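Local coordinates for 2,3-dihydroxybenzoate-AMP ligase (Bacillus subtilis, PDB 1MDB), which belongs to the ANL superfamily of AMP-binding enzymes and binds adenosine monophosphate and 2,3-dihydroxy-benzoic acid, at residues E25-L30 against D206-L211; E216-D221 against V337-L342; S298-L303 against F322-Q327. All coordinates share one frame; numbering follows the deposited sequence.

Contact 1 of 3, residues E25-L30 against D206-L211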
ATOM      1  N   GLU A  25      -7.523 -20.700   9.883  1.00 38.23           N
ATOM      2  CA  GLU A  25      -8.305 -19.835  10.763  1.00 39.58           C
ATOM      3  C   GLU A  25      -8.764 -18.577  10.015  1.00 38.53           C
ATOM      4  O   GLU A  25      -8.088 -18.095   9.092  1.00 35.78           O
ATOM      5  CB  GLU A  25      -7.484 -19.440  12.000  1.00 42.13           C
ATOM      6  CG  GLU A  25      -6.337 -18.472  11.734  1.00 47.31           C
ATOM      7  CD  GLU A  25      -5.440 -18.271  12.955  1.00 48.60           C
ATOM      8  OE1 GLU A  25      -5.969 -18.189  14.087  1.00 49.19           O
ATOM      9  OE2 GLU A  25      -4.207 -18.181  12.778  1.00 48.14           O
ATOM     10  N   THR A  26      -9.916 -18.048  10.411  1.00 36.59           N
ATOM     11  CA  THR A  26     -10.454 -16.852   9.765  1.00 36.15           C
ATOM     12  C   THR A  26     -10.112 -15.601  10.561  1.00 35.44           C
ATOM     13  O   THR A  26      -9.619 -15.695  11.685  1.00 36.46           O
ATOM     14  CB  THR A  26     -11.975 -16.920   9.655  1.00 36.24           C
ATOM     15  OG1 THR A  26     -12.543 -16.856  10.968  1.00 34.04           O
ATOM     16  CG2 THR A  26     -12.408 -18.211   8.966  1.00 36.57           C
ATOM     17  N   PHE A  27     -10.371 -14.428   9.985  1.00 33.43           N
ATOM     18  CA  PHE A  27     -10.101 -13.188  10.701  1.00 32.36           C
ATOM     19  C   PHE A  27     -10.995 -13.167  11.932  1.00 32.91           C
ATOM     20  O   PHE A  27     -10.607 -12.654  12.991  1.00 30.76           O
ATOM     21  CB  PHE A  27     -10.394 -11.964   9.826  1.00 31.29           C
ATOM     22  CG  PHE A  27      -9.304 -11.651   8.841  1.00 30.70           C
ATOM     23  CD1 PHE A  27      -9.429 -12.011   7.507  1.00 32.61           C
ATOM     24  CD2 PHE A  27      -8.148 -10.997   9.252  1.00 30.75           C
ATOM     25  CE1 PHE A  27      -8.417 -11.723   6.592  1.00 32.21           C
ATOM     26  CE2 PHE A  27      -7.132 -10.705   8.349  1.00 33.07           C
ATOM     27  CZ  PHE A  27      -7.269 -11.069   7.015  1.00 31.84           C
ATOM     28  N   GLY A  28     -12.193 -13.732  11.781  1.00 32.06           N
ATOM     29  CA  GLY A  28     -13.130 -13.794  12.886  1.00 33.93           C
ATOM     30  C   GLY A  28     -12.494 -14.556  14.031  1.00 36.38           C
ATOM     31  O   GLY A  28     -12.553 -14.114  15.179  1.00 37.59           O
ATOM     32  N   ASP A  29     -11.879 -15.696  13.716  1.00 36.98           N
ATOM     33  CA  ASP A  29     -11.209 -16.518  14.727  1.00 38.04           C
ATOM     34  C   ASP A  29     -10.074 -15.724  15.350  1.00 39.00           C
ATOM     35  O   ASP A  29      -9.935 -15.651  16.573  1.00 40.33           O
ATOM     36  CB  ASP A  29     -10.616 -17.784  14.102  1.00 36.93           C
ATOM     37  CG  ASP A  29     -11.670 -18.710  13.532  1.00 38.71           C
ATOM     38  OD1 ASP A  29     -12.760 -18.832  14.141  1.00 38.16           O
ATOM     39  OD2 ASP A  29     -11.398 -19.335  12.482  1.00 37.32           O
ATOM     40  N   LEU A  30      -9.257 -15.138  14.481  1.00 40.11           N
ATOM     41  CA  LEU A  30      -8.107 -14.339  14.888  1.00 39.45           C
ATOM     42  C   LEU A  30      -8.495 -13.342  15.977  1.00 38.29           C
ATOM     43  O   LEU A  30      -7.864 -13.290  17.030  1.00 39.71           O
ATOM     44  CB  LEU A  30      -7.538 -13.619  13.659  1.00 40.59           C
ATOM     45  CG  LEU A  30      -6.170 -12.939  13.698  1.00 40.89           C
ATOM     46  CD1 LEU A  30      -5.797 -12.508  12.285  1.00 40.19           C
ATOM     47  CD2 LEU A  30      -6.198 -11.742  14.630  1.00 41.03           C
ATOM     48  N   ASP A 206      -4.605 -17.241   2.957  1.00 31.72           N
ATOM     49  CA  ASP A 206      -3.434 -16.650   2.326  1.00 30.69           C
ATOM     50  C   ASP A 206      -3.076 -15.281   2.904  1.00 30.39           C
ATOM     51  O   ASP A 206      -1.904 -14.962   3.015  1.00 29.61           O
ATOM     52  CB  ASP A 206      -3.592 -16.591   0.791  1.00 30.49           C
ATOM     53  CG  ASP A 206      -4.354 -15.363   0.309  1.00 32.91           C
ATOM     54  OD1 ASP A 206      -5.553 -15.480  -0.031  1.00 30.90           O
ATOM     55  OD2 ASP A 206      -3.742 -14.276   0.271  1.00 32.90           O
ATOM     56  N   TYR A 207      -4.063 -14.489   3.320  1.00 31.37           N
ATOM     57  CA  TYR A 207      -3.737 -13.168   3.872  1.00 30.35           C
ATOM     58  C   TYR A 207      -3.168 -13.277   5.282  1.00 31.37           C
ATOM     59  O   TYR A 207      -2.164 -12.646   5.605  1.00 30.19           O
ATOM     60  CB  TYR A 207      -4.958 -12.249   3.903  1.00 31.29           C
ATOM     61  CG  TYR A 207      -4.600 -10.770   3.796  1.00 30.46           C
ATOM     62  CD1 TYR A 207      -3.992 -10.268   2.647  1.00 31.54           C
ATOM     63  CD2 TYR A 207      -4.884  -9.880   4.827  1.00 30.91           C
ATOM     64  CE1 TYR A 207      -3.679  -8.918   2.524  1.00 34.13           C
ATOM     65  CE2 TYR A 207      -4.574  -8.517   4.713  1.00 32.28           C
ATOM     66  CZ  TYR A 207      -3.972  -8.046   3.557  1.00 33.07           C
ATOM     67  OH  TYR A 207      -3.661  -6.711   3.418  1.00 32.91           O
ATOM     68  N   ILE A 208      -3.809 -14.073   6.129  1.00 31.11           N
ATOM     69  CA  ILE A 208      -3.315 -14.221   7.485  1.00 31.48           C
ATOM     70  C   ILE A 208      -1.874 -14.763   7.461  1.00 30.97           C
ATOM     71  O   ILE A 208      -1.046 -14.401   8.299  1.00 29.53           O
ATOM     72  CB  ILE A 208      -4.279 -15.108   8.316  1.00 31.56           C
ATOM     73  CG1 ILE A 208      -5.640 -14.394   8.409  1.00 30.00           C
ATOM     74  CG2 ILE A 208      -3.705 -15.344   9.714  1.00 29.04           C
ATOM     75  CD1 ILE A 208      -6.740 -15.175   9.096  1.00 28.55           C
ATOM     76  N   TYR A 209      -1.555 -15.604   6.481  1.00 30.89           N
ATOM     77  CA  TYR A 209      -0.183 -16.100   6.374  1.00 30.61           C
ATOM     78  C   TYR A 209       0.749 -14.914   6.105  1.00 31.13           C
ATOM     79  O   TYR A 209       1.812 -14.794   6.728  1.00 31.71           O
ATOM     80  CB  TYR A 209      -0.035 -17.112   5.239  1.00 29.61           C
ATOM     81  CG  TYR A 209       1.402 -17.528   5.026  1.00 33.92           C
ATOM     82  CD1 TYR A 209       2.122 -18.153   6.048  1.00 34.15           C
ATOM     83  CD2 TYR A 209       2.061 -17.262   3.822  1.00 32.79           C
ATOM     84  CE1 TYR A 209       3.460 -18.500   5.880  1.00 36.77           C
ATOM     85  CE2 TYR A 209       3.406 -17.608   3.640  1.00 35.91           C
ATOM     86  CZ  TYR A 209       4.098 -18.225   4.676  1.00 37.30           C
ATOM     87  OH  TYR A 209       5.426 -18.561   4.520  1.00 40.93           O
ATOM     88  N   SER A 210       0.359 -14.036   5.178  1.00 30.30           N
ATOM     89  CA  SER A 210       1.182 -12.863   4.872  1.00 29.64           C
ATOM     90  C   SER A 210       1.383 -12.020   6.138  1.00 30.72           C
ATOM     91  O   SER A 210       2.439 -11.413   6.323  1.00 28.87           O
ATOM     92  CB  SER A 210       0.534 -12.004   3.779  1.00 30.69           C
ATOM     93  OG  SER A 210      -0.411 -11.094   4.323  1.00 30.52           O
ATOM     94  N   LEU A 211       0.368 -11.979   7.005  1.00 30.17           N
ATOM     95  CA  LEU A 211       0.467 -11.225   8.254  1.00 30.93           C
ATOM     96  C   LEU A 211       1.449 -11.897   9.237  1.00 31.85           C
ATOM     97  O   LEU A 211       2.257 -11.224   9.883  1.00 32.18           O
ATOM     98  CB  LEU A 211      -0.919 -11.095   8.906  1.00 30.51           C
ATOM     99  CG  LEU A 211      -1.984 -10.296   8.141  1.00 33.21           C
ATOM    100  CD1 LEU A 211      -3.317 -10.356   8.889  1.00 32.03           C
ATOM    101  CD2 LEU A 211      -1.529  -8.844   7.983  1.00 28.80           C
TER
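The F27 ring carries I208 on one face and meets Y207 at its edge. CG1 of I208 sits 4.0 Å from the centroid of the F27 ring, 16° off its normal, a CH-pi contact displaced toward the rim beside CE2 and CZ. In the ring plane, CZ of F27 abuts CD2 of Y207 at 3.4 Å, while CD1 of L211 approaches CE2 obliquely at 3.9 Å. S210 OG lies over one Y207 face, toward the rim. Beyond CG1 the I208 chain is extended (chi2 175°), carrying CD1 against the loop ahead of the helix, 3.2 Å from the carbonyl O of E25; CD1 of L30 touches the same methyl.

That loop ends in a capping box that starts helix 27-38. D29 N donates to OG1 of T26, the N-cap, at 3.1 Å, and T26 N returns a bond to OD2 of D29 at 2.9 Å. F27 N bonds to H204, just ahead of 206-211, so a polar link accompanies the apolar packing against helix 204-218. F96 stacks on the F27 ring, and Y248 of helix 242-248 packs against L30 and I208. The hydroxyl of Y207 bonds to N235, a residue of the 2,3-dihydroxy-benzoic acid pocket.

Contact 2 of 3, residues E216-D221 against V337-L342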
ATOM      1  N   GLU A 216       6.774 -11.901  11.978  1.00 33.66           N
ATOM      2  CA  GLU A 216       8.053 -12.526  12.278  1.00 35.90           C
ATOM      3  C   GLU A 216       9.216 -11.737  11.677  1.00 36.32           C
ATOM      4  O   GLU A 216      10.170 -11.403  12.379  1.00 36.30           O
ATOM      5  CB  GLU A 216       8.050 -13.964  11.768  1.00 36.69           C
ATOM      6  CG  GLU A 216       7.057 -14.848  12.509  1.00 36.90           C
ATOM      7  CD  GLU A 216       6.833 -16.179  11.830  1.00 37.80           C
ATOM      8  OE1 GLU A 216       6.135 -17.032  12.412  1.00 39.28           O
ATOM      9  OE2 GLU A 216       7.346 -16.374  10.709  1.00 41.11           O
ATOM     10  N   VAL A 217       9.132 -11.415  10.389  1.00 36.10           N
ATOM     11  CA  VAL A 217      10.199 -10.651   9.739  1.00 36.10           C
ATOM     12  C   VAL A 217      10.379  -9.247  10.327  1.00 35.57           C
ATOM     13  O   VAL A 217      11.480  -8.711  10.317  1.00 36.38           O
ATOM     14  CB  VAL A 217       9.951 -10.495   8.217  1.00 35.93           C
ATOM     15  CG1 VAL A 217      11.050  -9.646   7.593  1.00 35.56           C
ATOM     16  CG2 VAL A 217       9.913 -11.850   7.554  1.00 36.27           C
ATOM     17  N   CYS A 218       9.307  -8.655  10.846  1.00 33.40           N
ATOM     18  CA  CYS A 218       9.394  -7.306  11.398  1.00 32.31           C
ATOM     19  C   CYS A 218       9.507  -7.234  12.931  1.00 32.79           C
ATOM     20  O   CYS A 218       9.513  -6.151  13.513  1.00 31.95           O
ATOM     21  CB  CYS A 218       8.195  -6.475  10.908  1.00 34.14           C
ATOM     22  SG  CYS A 218       8.149  -6.253   9.091  1.00 30.87           S
ATOM     23  N   TRP A 219       9.596  -8.394  13.574  1.00 32.27           N
ATOM     24  CA  TRP A 219       9.740  -8.481  15.024  1.00 33.24           C
ATOM     25  C   TRP A 219       8.632  -7.799  15.835  1.00 32.49           C
ATOM     26  O   TRP A 219       8.914  -7.167  16.852  1.00 32.85           O
ATOM     27  CB  TRP A 219      11.105  -7.907  15.452  1.00 31.69           C
ATOM     28  CG  TRP A 219      12.295  -8.583  14.819  1.00 33.05           C
ATOM     29  CD1 TRP A 219      12.282  -9.694  14.026  1.00 33.49           C
ATOM     30  CD2 TRP A 219      13.668  -8.170  14.905  1.00 33.94           C
ATOM     31  NE1 TRP A 219      13.558  -9.997  13.608  1.00 32.93           N
ATOM     32  CE2 TRP A 219      14.427  -9.077  14.133  1.00 34.78           C
ATOM     33  CE3 TRP A 219      14.330  -7.121  15.560  1.00 35.79           C
ATOM     34  CZ2 TRP A 219      15.817  -8.963  13.993  1.00 34.63           C
ATOM     35  CZ3 TRP A 219      15.712  -7.008  15.423  1.00 35.61           C
ATOM     36  CH2 TRP A 219      16.439  -7.928  14.644  1.00 36.13           C
ATOM     37  N   LEU A 220       7.382  -7.923  15.404  1.00 31.00           N
ATOM     38  CA  LEU A 220       6.291  -7.297  16.147  1.00 32.69           C
ATOM     39  C   LEU A 220       5.885  -8.136  17.358  1.00 33.92           C
ATOM     40  O   LEU A 220       5.885  -9.369  17.301  1.00 33.86           O
ATOM     41  CB  LEU A 220       5.052  -7.104  15.262  1.00 30.43           C
ATOM     42  CG  LEU A 220       5.120  -6.215  14.019  1.00 30.74           C
ATOM     43  CD1 LEU A 220       3.693  -5.963  13.524  1.00 25.58           C
ATOM     44  CD2 LEU A 220       5.815  -4.898  14.345  1.00 27.00           C
ATOM     45  N   ASP A 221       5.539  -7.467  18.454  1.00 34.27           N
ATOM     46  CA  ASP A 221       5.092  -8.169  19.648  1.00 35.25           C
ATOM     47  C   ASP A 221       4.220  -7.279  20.512  1.00 35.88           C
ATOM     48  O   ASP A 221       3.819  -6.194  20.097  1.00 35.54           O
ATOM     49  CB  ASP A 221       6.277  -8.686  20.469  1.00 36.06           C
ATOM     50  CG  ASP A 221       7.211  -7.585  20.912  1.00 37.39           C
ATOM     51  OD1 ASP A 221       6.750  -6.442  21.118  1.00 38.28           O
ATOM     52  OD2 ASP A 221       8.416  -7.874  21.079  1.00 39.86           O
ATOM     53  N   VAL A 337       5.716  -9.748  -0.956  1.00 28.94           N
ATOM     54  CA  VAL A 337       6.206  -8.649  -0.139  1.00 27.77           C
ATOM     55  C   VAL A 337       7.655  -8.948   0.239  1.00 29.17           C
ATOM     56  O   VAL A 337       7.966 -10.035   0.736  1.00 26.41           O
ATOM     57  CB  VAL A 337       5.383  -8.467   1.147  1.00 28.81           C
ATOM     58  CG1 VAL A 337       6.018  -7.376   2.010  1.00 30.01           C
ATOM     59  CG2 VAL A 337       3.948  -8.086   0.803  1.00 26.10           C
ATOM     60  N   ASN A 338       8.533  -7.981  -0.008  1.00 27.73           N
ATOM     61  CA  ASN A 338       9.957  -8.113   0.284  1.00 30.03           C
ATOM     62  C   ASN A 338      10.403  -7.106   1.339  1.00 31.28           C
ATOM     63  O   ASN A 338       9.987  -5.940   1.312  1.00 30.85           O
ATOM     64  CB  ASN A 338      10.778  -7.872  -0.988  1.00 31.32           C
ATOM     65  CG  ASN A 338      10.371  -8.775  -2.124  1.00 34.38           C
ATOM     66  OD1 ASN A 338      10.696  -9.963  -2.136  1.00 33.12           O
ATOM     67  ND2 ASN A 338       9.639  -8.217  -3.089  1.00 32.79           N
ATOM     68  N   TYR A 339      11.271  -7.541   2.250  1.00 31.22           N
ATOM     69  CA  TYR A 339      11.772  -6.647   3.297  1.00 30.85           C
ATOM     70  C   TYR A 339      13.273  -6.790   3.510  1.00 31.42           C
ATOM     71  O   TYR A 339      13.825  -7.875   3.351  1.00 29.82           O
ATOM     72  CB  TYR A 339      11.155  -6.954   4.673  1.00 29.90           C
ATOM     73  CG  TYR A 339       9.649  -6.953   4.822  1.00 30.30           C
ATOM     74  CD1 TYR A 339       8.896  -8.078   4.494  1.00 27.80           C
ATOM     75  CD2 TYR A 339       8.985  -5.857   5.390  1.00 28.51           C
ATOM     76  CE1 TYR A 339       7.520  -8.118   4.738  1.00 28.62           C
ATOM     77  CE2 TYR A 339       7.611  -5.889   5.634  1.00 27.24           C
ATOM     78  CZ  TYR A 339       6.889  -7.019   5.309  1.00 27.23           C
ATOM     79  OH  TYR A 339       5.539  -7.062   5.565  1.00 30.25           O
ATOM     80  N   THR A 340      13.934  -5.697   3.872  1.00 32.37           N
ATOM     81  CA  THR A 340      15.340  -5.801   4.231  1.00 34.17           C
ATOM     82  C   THR A 340      15.160  -6.301   5.667  1.00 34.93           C
ATOM     83  O   THR A 340      14.191  -5.916   6.337  1.00 33.06           O
ATOM     84  CB  THR A 340      16.054  -4.433   4.250  1.00 35.14           C
ATOM     85  OG1 THR A 340      15.287  -3.492   5.009  1.00 34.92           O
ATOM     86  CG2 THR A 340      16.252  -3.919   2.836  1.00 34.59           C
ATOM     87  N   ARG A 341      16.039  -7.177   6.140  1.00 35.45           N
ATOM     88  CA  ARG A 341      15.880  -7.690   7.499  1.00 35.59           C
ATOM     89  C   ARG A 341      16.356  -6.676   8.524  1.00 34.32           C
ATOM     90  O   ARG A 341      17.274  -5.905   8.265  1.00 34.60           O
ATOM     91  CB  ARG A 341      16.608  -9.026   7.657  1.00 36.54           C
ATOM     92  CG  ARG A 341      16.035 -10.136   6.769  1.00 41.05           C
ATOM     93  CD  ARG A 341      14.530 -10.331   6.998  1.00 42.35           C
ATOM     94  NE  ARG A 341      13.994 -11.512   6.319  1.00 41.47           N
ATOM     95  CZ  ARG A 341      13.597 -11.550   5.051  1.00 43.70           C
ATOM     96  NH1 ARG A 341      13.664 -10.462   4.288  1.00 44.11           N
ATOM     97  NH2 ARG A 341      13.133 -12.684   4.540  1.00 41.81           N
ATOM     98  N   LEU A 342      15.717  -6.673   9.689  1.00 34.81           N
ATOM     99  CA  LEU A 342      16.046  -5.720  10.743  1.00 35.61           C
ATOM    100  C   LEU A 342      17.469  -5.817  11.305  1.00 37.52           C
ATOM    101  O   LEU A 342      17.974  -4.856  11.896  1.00 38.21           O
ATOM    102  CB  LEU A 342      15.009  -5.830  11.869  1.00 34.41           C
ATOM    103  CG  LEU A 342      13.564  -5.554  11.424  1.00 34.24           C
ATOM    104  CD1 LEU A 342      12.595  -5.774  12.587  1.00 32.44           C
ATOM    105  CD2 LEU A 342      13.450  -4.126  10.899  1.00 31.64           C
TER
HETATM  106  O   HOH W   1      14.286  -8.831  10.071  1.00 42.76           O
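L342 lies over the indole of W219, its CB 3.7 Å from the centroid of the six-membered ring and 7° off the ring normal, a nearly vertical CH-pi contact. Its CD1 covers the same face toward the five-membered ring, 3.5 Å from CD2 of W219, and also presses on the backbone of the helix end, 3.2 Å from the carbonyl O of C218. Next to this pair, CG1 of V217 touches two side chains of 337-342. It lies 3.6 Å from CD of R341, with the guanidinium turned so that one face looks at the methyl, and it also reaches CB of Y339. Beside V217, SG of C218 approaches the Y339 ring obliquely, 3.5 Å from CE2, a sulfur-aromatic contact.

No direct hydrogen bond joins the segments; a water does so instead, donating to V217 O at 2.8 Å and accepting from L342 N at 2.6 Å. The carbonyl it meets belongs to the last turn of helix 204-218, which closes in a Schellman motif: W219 takes up positive phi (57°), and its indole leaves the helix on the side of L342.

Further out, strand 337-339 is held in the nine-stranded mixed sheet between strands 325-331 and 355-356, and its V337 contacts 2,3-dihydroxy-benzoic acid. The R341 chain bends at chi2 (-55°), which folds CD back toward V217, while NH2 bonds to the carbonyl O of P356. The hydroxyl of Y339 is tied to S214, one turn before C218, giving the strand a polar link to the same helix. P241 packs on C218 as well.

Contact 3 of 3, residues S298-L303 against F322-Q327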
ATOM      1  N   SER A 298      12.567   9.725  19.647  1.00 35.17           N
ATOM      2  CA  SER A 298      13.481   8.741  20.221  1.00 33.69           C
ATOM      3  C   SER A 298      12.948   7.321  20.424  1.00 33.40           C
ATOM      4  O   SER A 298      13.713   6.361  20.375  1.00 34.25           O
ATOM      5  CB  SER A 298      14.012   9.274  21.559  1.00 35.72           C
ATOM      6  OG  SER A 298      14.613   8.243  22.313  1.00 38.23           O
ATOM      7  N   SER A 299      11.653   7.177  20.671  1.00 32.61           N
ATOM      8  CA  SER A 299      11.078   5.848  20.882  1.00 33.84           C
ATOM      9  C   SER A 299      11.044   5.026  19.593  1.00 34.80           C
ATOM     10  O   SER A 299      10.865   3.805  19.615  1.00 32.77           O
ATOM     11  CB  SER A 299       9.659   5.977  21.428  1.00 35.66           C
ATOM     12  OG  SER A 299       8.844   6.732  20.542  1.00 37.05           O
ATOM     13  N   LEU A 300      11.219   5.700  18.465  1.00 34.56           N
ATOM     14  CA  LEU A 300      11.187   5.024  17.175  1.00 35.59           C
ATOM     15  C   LEU A 300      12.317   3.997  17.035  1.00 36.50           C
ATOM     16  O   LEU A 300      13.493   4.322  17.212  1.00 37.30           O
ATOM     17  CB  LEU A 300      11.270   6.072  16.063  1.00 36.31           C
ATOM     18  CG  LEU A 300      10.474   5.842  14.779  1.00 36.92           C
ATOM     19  CD1 LEU A 300       9.026   5.512  15.108  1.00 36.43           C
ATOM     20  CD2 LEU A 300      10.560   7.086  13.920  1.00 34.21           C
ATOM     21  N   GLN A 301      11.949   2.754  16.727  1.00 34.98           N
ATOM     22  CA  GLN A 301      12.916   1.673  16.549  1.00 33.87           C
ATOM     23  C   GLN A 301      13.063   1.253  15.083  1.00 34.76           C
ATOM     24  O   GLN A 301      14.140   0.838  14.651  1.00 35.34           O
ATOM     25  CB  GLN A 301      12.488   0.452  17.367  1.00 35.24           C
ATOM     26  CG  GLN A 301      12.641   0.608  18.873  1.00 36.02           C
ATOM     27  CD  GLN A 301      11.918  -0.484  19.629  1.00 38.10           C
ATOM     28  OE1 GLN A 301      12.085  -1.665  19.337  1.00 41.71           O
ATOM     29  NE2 GLN A 301      11.107  -0.097  20.604  1.00 39.19           N
ATOM     30  N   VAL A 302      11.974   1.356  14.326  1.00 33.26           N
ATOM     31  CA  VAL A 302      11.966   0.968  12.918  1.00 33.22           C
ATOM     32  C   VAL A 302      11.129   1.918  12.074  1.00 31.57           C
ATOM     33  O   VAL A 302       9.979   2.209  12.400  1.00 30.88           O
ATOM     34  CB  VAL A 302      11.387  -0.454  12.732  1.00 33.46           C
ATOM     35  CG1 VAL A 302      11.273  -0.788  11.248  1.00 33.74           C
ATOM     36  CG2 VAL A 302      12.268  -1.469  13.443  1.00 35.79           C
ATOM     37  N   LEU A 303      11.717   2.399  10.988  1.00 29.12           N
ATOM     38  CA  LEU A 303      11.022   3.292  10.080  1.00 28.88           C
ATOM     39  C   LEU A 303      10.966   2.609   8.714  1.00 29.64           C
ATOM     40  O   LEU A 303      11.998   2.413   8.065  1.00 31.56           O
ATOM     41  CB  LEU A 303      11.755   4.630   9.969  1.00 28.50           C
ATOM     42  CG  LEU A 303      11.062   5.640   9.046  1.00 27.87           C
ATOM     43  CD1 LEU A 303       9.727   6.020   9.650  1.00 28.49           C
ATOM     44  CD2 LEU A 303      11.930   6.878   8.863  1.00 28.13           C
ATOM     45  N   PHE A 322      16.804   9.941  12.227  1.00 36.41           N
ATOM     46  CA  PHE A 322      15.830   9.369  13.146  1.00 37.76           C
ATOM     47  C   PHE A 322      16.449   8.469  14.208  1.00 38.98           C
ATOM     48  O   PHE A 322      15.785   8.108  15.178  1.00 40.79           O
ATOM     49  CB  PHE A 322      14.770   8.575  12.382  1.00 37.38           C
ATOM     50  CG  PHE A 322      13.945   9.410  11.448  1.00 37.19           C
ATOM     51  CD1 PHE A 322      14.291   9.524  10.110  1.00 36.32           C
ATOM     52  CD2 PHE A 322      12.811  10.074  11.907  1.00 36.02           C
ATOM     53  CE1 PHE A 322      13.521  10.286   9.240  1.00 35.30           C
ATOM     54  CE2 PHE A 322      12.037  10.837  11.045  1.00 36.10           C
ATOM     55  CZ  PHE A 322      12.393  10.941   9.706  1.00 35.57           C
ATOM     56  N   GLY A 323      17.710   8.101  14.021  1.00 38.12           N
ATOM     57  CA  GLY A 323      18.387   7.261  14.992  1.00 37.80           C
ATOM     58  C   GLY A 323      17.792   5.879  15.136  1.00 37.63           C
ATOM     59  O   GLY A 323      17.903   5.252  16.189  1.00 38.90           O
ATOM     60  N   CYS A 324      17.159   5.390  14.081  1.00 36.28           N
ATOM     61  CA  CYS A 324      16.555   4.072  14.131  1.00 36.27           C
ATOM     62  C   CYS A 324      16.914   3.261  12.899  1.00 35.28           C
ATOM     63  O   CYS A 324      17.607   3.740  12.011  1.00 37.85           O
ATOM     64  CB  CYS A 324      15.033   4.200  14.242  1.00 37.18           C
ATOM     65  SG  CYS A 324      14.244   5.060  12.859  1.00 40.24           S
ATOM     66  N   THR A 325      16.443   2.025  12.857  1.00 34.40           N
ATOM     67  CA  THR A 325      16.705   1.149  11.731  1.00 32.91           C
ATOM     68  C   THR A 325      15.737   1.426  10.587  1.00 34.34           C
ATOM     69  O   THR A 325      14.529   1.614  10.799  1.00 33.06           O
ATOM     70  CB  THR A 325      16.539  -0.334  12.109  1.00 31.67           C
ATOM     71  OG1 THR A 325      17.416  -0.663  13.192  1.00 33.77           O
ATOM     72  CG2 THR A 325      16.865  -1.213  10.919  1.00 31.65           C
ATOM     73  N   LEU A 326      16.274   1.453   9.374  1.00 31.35           N
ATOM     74  CA  LEU A 326      15.448   1.665   8.204  1.00 31.82           C
ATOM     75  C   LEU A 326      15.085   0.288   7.690  1.00 31.39           C
ATOM     76  O   LEU A 326      15.865  -0.654   7.817  1.00 33.61           O
ATOM     77  CB  LEU A 326      16.222   2.427   7.122  1.00 29.21           C
ATOM     78  CG  LEU A 326      15.656   2.298   5.700  1.00 30.68           C
ATOM     79  CD1 LEU A 326      14.297   3.013   5.623  1.00 21.69           C
ATOM     80  CD2 LEU A 326      16.654   2.878   4.682  1.00 22.43           C
ATOM     81  N   GLN A 327      13.883   0.154   7.152  1.00 30.69           N
ATOM     82  CA  GLN A 327      13.477  -1.113   6.573  1.00 29.79           C
ATOM     83  C   GLN A 327      12.806  -0.790   5.253  1.00 30.83           C
ATOM     84  O   GLN A 327      11.772  -0.119   5.221  1.00 30.21           O
ATOM     85  CB  GLN A 327      12.492  -1.882   7.460  1.00 30.07           C
ATOM     86  CG  GLN A 327      12.165  -3.276   6.867  1.00 28.08           C
ATOM     87  CD  GLN A 327      11.140  -4.063   7.669  1.00 28.04           C
ATOM     88  OE1 GLN A 327      10.036  -3.580   7.936  1.00 28.06           O
ATOM     89  NE2 GLN A 327      11.496  -5.289   8.047  1.00 25.13           N
TER
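Residues 302-303 and 325-326 run side by side as parallel strands, with T325 bonded to the residues on either side of V302, and L303 to those on either side of L326. They belong to strands 302-306 and 325-331, neighbours in the mixed sheet, and the chain between them, with helices 312-315 and 318-321, makes a beta-alpha-beta crossover. L303 N donates to T325 O at 2.9 Å in a bond almost in line with the C=O. The flanking bonds are more bent: T325 N to Q301 O, 3.2 Å, and Q327 N to L303 O, 3.1 Å, both have the donor well above the carbonyl plane.

Side chains alternate between two faces. On the face of L303 and L326, CD2 of L303 lies over one face of the F322 ring, a CH-pi contact 3.9 Å from its centroid and 19° off the normal, somewhat toward the CD1-CE1 rim. CD2 of L300 comes to the same ring obliquely at CD2. Helix 280-292 closes over F322 through W286, M287 and A290. On the face of V302 and T325, CG1 of V302 leans on CB of Q327, whose amide oxygen is bound by Q304, and L342 packs over both.

C324 lies abreast of Q301, just before the paired strands. Its CB lies 3.3 Å from L300 O, and its sulfur, placed between the backbone N and the carbonyl carbon (chi1 61°), ends 3.8 Å from CB of L303.

Overall arrangement
Contacts 1 and 2 share helix 204-218, touching its early turns and its C-terminal end respectively; their centres are 18 Å apart. Contacts 2 and 3 meet in the nine-stranded mixed sheet, where strands 337-339 and 325-331 are neighbours: their centres lie 13 Å apart, and T340 O and Q327 NE2 make a probable hydrogen bond of 3.3 Å. Contact 1 closes before the others open, and contact 3 is nested within the loop closed by contact 2. Contacts 1 and 3 stay 28 Å apart between centres. Helix 204-218 thus packs on helix 27-38, near the start of the chain, and at its C-terminal end on the segment of strand 337-339, which carries V337 of the 2,3-dihydroxy-benzoic acid pocket.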